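Long-range contacts in polyhedrin (Uranotaenia sapphirina cypovirus, PDB 4S1K), which forms the crystalline polyhedra that embed cypovirus particles, and binds ATP in the crystal: residues A[37-42]-A[210-215]; A[59-64]-A[73-78]. All coordinates share one frame; numbering follows the deposited sequence.

Interaction 1: residues A[37-42]-A[210-215]; sequences EGQCKS and WFDNAP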
loop_
_atom_site.group_PDB
_atom_site.type_symbol
_atom_site.label_atom_id
_atom_site.label_comp_id
_atom_site.label_asym_id
_atom_site.label_seq_id
_atom_site.Cartn_x
_atom_site.Cartn_y
_atom_site.Cartn_z
ATOM N N GLU A 37 -18.812 -3.040 -22.808
ATOM C CA GLU A 37 -18.758 -4.221 -23.686
ATOM C C GLU A 37 -18.812 -5.557 -22.918
ATOM O O GLU A 37 -18.758 -6.644 -23.510
ATOM C CB GLU A 37 -17.543 -4.121 -24.621
ATOM C CG GLU A 37 -17.743 -3.091 -25.747
ATOM C CD GLU A 37 -16.589 -3.062 -26.741
ATOM O OE1 GLU A 37 -15.469 -3.477 -26.348
ATOM O OE2 GLU A 37 -16.757 -2.579 -27.903
ATOM N N GLY A 38 -18.920 -5.471 -21.597
ATOM C CA GLY A 38 -19.253 -6.617 -20.757
ATOM C C GLY A 38 -18.078 -7.183 -19.991
ATOM O O GLY A 38 -18.251 -8.147 -19.249
ATOM N N GLN A 39 -16.900 -6.562 -20.112
ATOM C CA GLN A 39 -15.738 -6.986 -19.365
ATOM C C GLN A 39 -15.939 -6.652 -17.908
ATOM O O GLN A 39 -16.655 -5.723 -17.589
ATOM C CB GLN A 39 -14.472 -6.289 -19.841
ATOM C CG GLN A 39 -14.324 -6.258 -21.350
ATOM C CD GLN A 39 -14.835 -4.956 -21.951
ATOM O OE1 GLN A 39 -15.847 -4.391 -21.528
ATOM N NE2 GLN A 39 -14.115 -4.472 -22.950
ATOM N N CYS A 40 -15.273 -7.420 -17.047
ATOM C CA CYS A 40 -15.366 -7.331 -15.610
ATOM C C CYS A 40 -13.977 -7.271 -15.062
ATOM O O CYS A 40 -13.097 -7.995 -15.490
ATOM C CB CYS A 40 -16.065 -8.562 -15.035
ATOM S SG CYS A 40 -17.788 -8.653 -15.541
ATOM N N LYS A 41 -13.782 -6.397 -14.104
ATOM C CA LYS A 41 -12.530 -6.351 -13.372
ATOM C C LYS A 41 -12.936 -6.577 -11.941
ATOM O O LYS A 41 -13.811 -5.849 -11.449
ATOM C CB LYS A 41 -11.880 -4.978 -13.559
ATOM C CG LYS A 41 -10.414 -4.994 -13.841
ATOM C CD LYS A 41 -9.882 -3.595 -14.115
ATOM C CE LYS A 41 -8.531 -3.457 -13.414
ATOM N NZ LYS A 41 -7.780 -2.259 -13.837
ATOM N N SER A 42 -12.327 -7.572 -11.292
ATOM C CA SER A 42 -12.557 -7.890 -9.862
ATOM C C SER A 42 -11.331 -7.543 -9.006
ATOM O O SER A 42 -10.194 -7.743 -9.416
ATOM C CB SER A 42 -12.921 -9.376 -9.644
ATOM O OG SER A 42 -11.806 -10.229 -9.895
ATOM N N TRP A 210 -8.846 -9.755 -14.468
ATOM C CA TRP A 210 -9.470 -9.230 -15.672
ATOM C C TRP A 210 -10.226 -10.371 -16.368
ATOM O O TRP A 210 -9.680 -11.451 -16.580
ATOM C CB TRP A 210 -8.434 -8.665 -16.640
ATOM C CG TRP A 210 -7.727 -7.419 -16.199
ATOM C CD1 TRP A 210 -7.993 -6.139 -16.591
ATOM C CD2 TRP A 210 -6.594 -7.340 -15.314
ATOM N NE1 TRP A 210 -7.097 -5.267 -16.006
ATOM C CE2 TRP A 210 -6.224 -5.974 -15.226
ATOM C CE3 TRP A 210 -5.864 -8.292 -14.582
ATOM C CZ2 TRP A 210 -5.164 -5.530 -14.424
ATOM C CZ3 TRP A 210 -4.818 -7.851 -13.781
ATOM C CH2 TRP A 210 -4.467 -6.472 -13.717
ATOM N N PHE A 211 -11.470 -10.105 -16.744
ATOM C CA PHE A 211 -12.322 -11.083 -17.462
ATOM C C PHE A 211 -12.953 -10.428 -18.688
ATOM O O PHE A 211 -13.418 -9.296 -18.609
ATOM C CB PHE A 211 -13.397 -11.586 -16.504
ATOM C CG PHE A 211 -12.822 -12.171 -15.221
ATOM C CD1 PHE A 211 -12.439 -13.516 -15.158
ATOM C CD2 PHE A 211 -12.629 -11.370 -14.091
ATOM C CE1 PHE A 211 -11.880 -14.045 -13.994
ATOM C CE2 PHE A 211 -12.096 -11.904 -12.950
ATOM C CZ PHE A 211 -11.719 -13.247 -12.891
ATOM N N ASP A 212 -12.991 -11.123 -19.825
ATOM C CA ASP A 212 -13.625 -10.518 -21.005
ATOM C C ASP A 212 -15.137 -10.443 -20.893
ATOM O O ASP A 212 -15.759 -9.593 -21.543
ATOM C CB ASP A 212 -13.212 -11.184 -22.294
ATOM C CG ASP A 212 -11.940 -10.584 -22.886
ATOM O OD1 ASP A 212 -11.765 -9.323 -22.951
ATOM O OD2 ASP A 212 -11.105 -11.408 -23.323
ATOM N N ASN A 213 -15.740 -11.276 -20.046
ATOM C CA ASN A 213 -17.190 -11.234 -19.847
ATOM C C ASN A 213 -17.554 -11.786 -18.446
ATOM O O ASN A 213 -16.685 -12.332 -17.748
ATOM C CB ASN A 213 -17.938 -11.987 -20.999
ATOM C CG ASN A 213 -17.432 -13.421 -21.190
ATOM O OD1 ASN A 213 -17.374 -14.208 -20.239
ATOM N ND2 ASN A 213 -17.036 -13.762 -22.408
ATOM N N ALA A 214 -18.822 -11.629 -18.050
ATOM C CA ALA A 214 -19.294 -12.078 -16.734
ATOM C C ALA A 214 -19.239 -13.604 -16.505
ATOM O O ALA A 214 -18.917 -14.061 -15.402
ATOM C CB ALA A 214 -20.712 -11.578 -16.469
ATOM N N PRO A 215 -19.618 -14.406 -17.506
ATOM C CA PRO A 215 -19.488 -15.847 -17.287
ATOM C C PRO A 215 -18.055 -16.318 -16.923
ATOM O O PRO A 215 -17.860 -17.259 -16.146
ATOM C CB PRO A 215 -19.930 -16.426 -18.639
ATOM C CG PRO A 215 -20.941 -15.425 -19.129
ATOM C CD PRO A 215 -20.396 -14.097 -18.714
HETATM O O HOH W 1 -20.468 -10.101 -20.504
HETATM O O HOH W 2 -20.505 -8.845 -18.299
#

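Interaction 2: residues A[59-64]-A[73-78]; sequences ELMWDI and YELQRS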
loop_
_atom_site.group_PDB
_atom_site.type_symbol
_atom_site.label_atom_id
_atom_site.label_comp_id
_atom_site.label_asym_id
_atom_site.label_seq_id
_atom_site.Cartn_x
_atom_site.Cartn_y
_atom_site.Cartn_z
ATOM N N GLU A 59 -6.972 2.730 -11.540
ATOM C CA GLU A 59 -7.090 1.286 -11.344
ATOM C C GLU A 59 -8.489 0.733 -11.660
ATOM O O GLU A 59 -8.633 -0.472 -11.894
ATOM C CB GLU A 59 -6.695 0.945 -9.904
ATOM C CG GLU A 59 -5.284 1.400 -9.540
ATOM C CD GLU A 59 -5.034 1.406 -8.045
ATOM O OE1 GLU A 59 -6.016 1.338 -7.273
ATOM O OE2 GLU A 59 -3.859 1.502 -7.640
ATOM N N LEU A 60 -9.501 1.603 -11.661
ATOM C CA LEU A 60 -10.883 1.231 -12.031
ATOM C C LEU A 60 -11.249 1.333 -13.514
ATOM O O LEU A 60 -12.322 0.885 -13.923
ATOM C CB LEU A 60 -11.896 2.121 -11.297
ATOM C CG LEU A 60 -12.494 1.700 -9.990
ATOM C CD1 LEU A 60 -13.658 2.644 -9.755
ATOM C CD2 LEU A 60 -12.935 0.233 -9.980
ATOM N N MET A 61 -10.418 1.979 -14.306
ATOM C CA MET A 61 -10.667 2.061 -15.748
ATOM C C MET A 61 -10.380 0.717 -16.343
ATOM O O MET A 61 -9.498 -0.019 -15.860
ATOM C CB MET A 61 -9.714 3.034 -16.429
ATOM C CG MET A 61 -9.819 4.471 -15.971
ATOM S SD MET A 61 -11.265 5.307 -16.621
ATOM C CE MET A 61 -10.640 5.827 -18.228
ATOM N N TRP A 62 -11.079 0.392 -17.426
ATOM C CA TRP A 62 -10.677 -0.777 -18.189
ATOM C C TRP A 62 -9.408 -0.402 -18.920
ATOM O O TRP A 62 -9.391 0.576 -19.685
ATOM C CB TRP A 62 -11.768 -1.315 -19.119
ATOM C CG TRP A 62 -11.337 -2.565 -19.892
ATOM C CD1 TRP A 62 -10.946 -2.615 -21.193
ATOM C CD2 TRP A 62 -11.263 -3.914 -19.406
ATOM N NE1 TRP A 62 -10.631 -3.897 -21.547
ATOM C CE2 TRP A 62 -10.855 -4.724 -20.485
ATOM C CE3 TRP A 62 -11.531 -4.521 -18.185
ATOM C CZ2 TRP A 62 -10.684 -6.105 -20.366
ATOM C CZ3 TRP A 62 -11.358 -5.892 -18.076
ATOM C CH2 TRP A 62 -10.926 -6.658 -19.145
ATOM N N ASP A 63 -8.353 -1.167 -18.654
ATOM C CA ASP A 63 -7.000 -0.745 -19.024
ATOM C C ASP A 63 -6.282 -1.658 -20.046
ATOM O O ASP A 63 -5.111 -1.477 -20.351
ATOM C CB ASP A 63 -6.154 -0.522 -17.751
ATOM C CG ASP A 63 -6.149 -1.733 -16.804
ATOM O OD1 ASP A 63 -7.052 -2.602 -16.856
ATOM O OD2 ASP A 63 -5.228 -1.805 -15.982
ATOM N N ILE A 64 -7.000 -2.602 -20.617
ATOM C CA ILE A 64 -6.418 -3.508 -21.602
ATOM C C ILE A 64 -6.698 -2.969 -22.978
ATOM O O ILE A 64 -7.758 -2.415 -23.237
ATOM C CB ILE A 64 -7.017 -4.905 -21.504
ATOM C CG1 ILE A 64 -6.997 -5.390 -20.036
ATOM C CG2 ILE A 64 -6.298 -5.835 -22.454
ATOM C CD1 ILE A 64 -5.645 -5.308 -19.382
ATOM N N TYR A 73 -0.098 6.408 -16.203
ATOM C CA TYR A 73 0.014 7.707 -16.849
ATOM C C TYR A 73 -1.037 7.927 -17.952
ATOM O O TYR A 73 -1.696 8.964 -17.969
ATOM C CB TYR A 73 1.437 7.911 -17.380
ATOM C CG TYR A 73 1.508 9.038 -18.379
ATOM C CD1 TYR A 73 1.617 10.361 -17.961
ATOM C CD2 TYR A 73 1.460 8.788 -19.742
ATOM C CE1 TYR A 73 1.697 11.399 -18.876
ATOM C CE2 TYR A 73 1.558 9.802 -20.651
ATOM C CZ TYR A 73 1.665 11.111 -20.220
ATOM O OH TYR A 73 1.705 12.129 -21.148
ATOM N N GLU A 74 -1.209 6.972 -18.869
ATOM C CA GLU A 74 -2.218 7.144 -19.951
ATOM C C GLU A 74 -3.614 7.207 -19.363
ATOM O O GLU A 74 -4.461 8.000 -19.776
ATOM C CB GLU A 74 -2.263 5.971 -20.915
ATOM C CG GLU A 74 -1.031 5.692 -21.741
ATOM C CD GLU A 74 -1.142 4.317 -22.392
ATOM O OE1 GLU A 74 -0.270 3.440 -22.158
ATOM O OE2 GLU A 74 -2.154 4.123 -23.121
ATOM N N LEU A 75 -3.875 6.321 -18.418
ATOM C CA LEU A 75 -5.201 6.299 -17.834
ATOM C C LEU A 75 -5.458 7.594 -17.045
ATOM O O LEU A 75 -6.520 8.200 -17.176
ATOM C CB LEU A 75 -5.370 5.088 -16.948
ATOM C CG LEU A 75 -5.180 3.748 -17.648
ATOM C CD1 LEU A 75 -4.865 2.684 -16.602
ATOM C CD2 LEU A 75 -6.405 3.394 -18.465
ATOM N N GLN A 76 -4.472 8.041 -16.266
ATOM C CA GLN A 76 -4.664 9.234 -15.488
ATOM C C GLN A 76 -4.796 10.417 -16.433
ATOM O O GLN A 76 -5.519 11.320 -16.135
ATOM C CB GLN A 76 -3.543 9.479 -14.487
ATOM C CG GLN A 76 -3.818 10.644 -13.531
ATOM C CD GLN A 76 -5.071 10.437 -12.660
ATOM O OE1 GLN A 76 -5.316 9.343 -12.160
ATOM N NE2 GLN A 76 -5.857 11.499 -12.467
ATOM N N ARG A 77 -4.150 10.403 -17.589
ATOM C CA ARG A 77 -4.305 11.511 -18.515
ATOM C C ARG A 77 -5.772 11.681 -18.971
ATOM O O ARG A 77 -6.282 12.799 -19.019
ATOM C CB ARG A 77 -3.384 11.330 -19.704
ATOM C CG ARG A 77 -3.524 12.451 -20.723
ATOM C CD ARG A 77 -2.392 12.383 -21.705
ATOM N NE ARG A 77 -2.477 11.136 -22.444
ATOM C CZ ARG A 77 -1.500 10.654 -23.209
ATOM N NH1 ARG A 77 -0.343 11.327 -23.341
ATOM N NH2 ARG A 77 -1.681 9.493 -23.839
ATOM N N SER A 78 -6.432 10.566 -19.292
ATOM C CA SER A 78 -7.851 10.561 -19.650
ATOM C C SER A 78 -8.747 11.020 -18.514
ATOM O O SER A 78 -9.692 11.772 -18.727
ATOM C CB SER A 78 -8.308 9.164 -20.083
ATOM O OG SER A 78 -7.731 8.803 -21.329
#

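Interaction 1: residues A[37-42]-A[210-215]
Lys41 lies over one face of the Trp210 indole. Its CG sits 4.1 Å from the centroid of the five-membered ring of Trp210, 24° off the ring normal, a CH-pi contact. The two side chains run side by side and point the same way. The lysine chain bends at chi3 (139°), and its CE comes 3.5 Å from NE1 of Trp210. The polar ends then share a partner: Lys41 NZ forms a salt bridge with Asp63 OD1, which also accepts a hydrogen bond from Trp210 NE1. NZ is further bonded to Glu59 O. Trp62 of the same chain and Tyr73 of the second subunit each meet the Trp210 ring edge-to-face.

The Phe211 ring is approached here at its edge. Ser42 OG lies in the ring plane, 3.5 Å from Phe211 CE2. The other neighbours of this ring include Leu217 and His221 of helix 214-225.

Two backbone bonds join the strands. Cys40 N donates to Phe211 O at 3.1 Å, and Phe211 N donates to Cys40 O at 2.9 Å. Cys40 and Phe211 are thus a hydrogen-bonded pair, and Lys41 and Trp210 the adjacent non-hydrogen-bonded pair. With SG anti to the carbonyl carbon (chi1 -66°), Cys40 reaches the start of helix 214-225, 4.2 Å from SG to Ala214 CB.

Past the strand the chains stay close without direct N-H bonds. Asn213 CA makes a CA-H...O contact of 3.3 Å with Gly38 O. Water also links this carbonyl to Ala214 N, weakly at the nitrogen. Asn213 is the N-cap of helix 214-225, its OD1 accepting from Glu216 N.

The arrangement is an antiparallel strand pairing: strand 207-211, outermost in the main sheet within this chain, lies beside strand 40-47, and the chain then turns into helix 214-225.

Interaction 2: residues A[59-64]-A[73-78]
Leu75 reaches from helix 72-83 to the chain at Met61 and Asp63, and the contact is mainly apolar. Both methyl groups take part. CD1 of Leu75 lies 3.6 Å from Asp63 CB. CD2 of Leu75 lies 3.9 Å from Met61 CB and 4.0 Å from Asp63 CB. CD2 also approaches the backbone, 4.3 Å from Trp62 O. The bond from CA to CB of Leu75 already points toward 59-64. CG anti to the carbonyl carbon (chi1 -59°) then sets both methyls against Met61 and Asp63. A looser touch lies one helical turn further on. The Met61 chain is bent at chi2 and chi3 (-75° and -84°), and its CE ends 4.5 Å from Ser78 CB.

No hydrogen bond crosses between the segments. The polar groups turn to other partners. Asp63 offers Leu75 its CB, while OD1 is taken by Lys41 and Trp210 and OD2 accepts from Gln69 NE2. Trp62 O accepts from Arg97 NH1. Within the helix, Arg77 N bonds to Tyr73 O at 2.9 Å.

At the subunit boundary, Tyr73 N bonds to Gln69 OE1 of the third subunit.

This is helix-on-loop packing across a short connection. The small hairpin of strands 64-65 and 68-69 joins the two segments and brings helix 72-83 back against the chain that follows helix 57-60.

In the fold
Interaction 1 joins an outermost strand of the main sheet, as counted in this chain, to its neighbour. It is partly buried, with its turn region more open. Interaction 2 is smaller and buried, although its helix also reaches a neighbouring subunit. Their chemistry differs accordingly: strand pairing and polar links in the first, aliphatic packing without a crossing hydrogen bond in the second. The contacts meet through segment 59-64. Its polar groups serve interaction 1, its apolar side serves interaction 2, and Trp62 packs on Gln39. Both contacts border a neighbouring subunit and lie away from the ATP site.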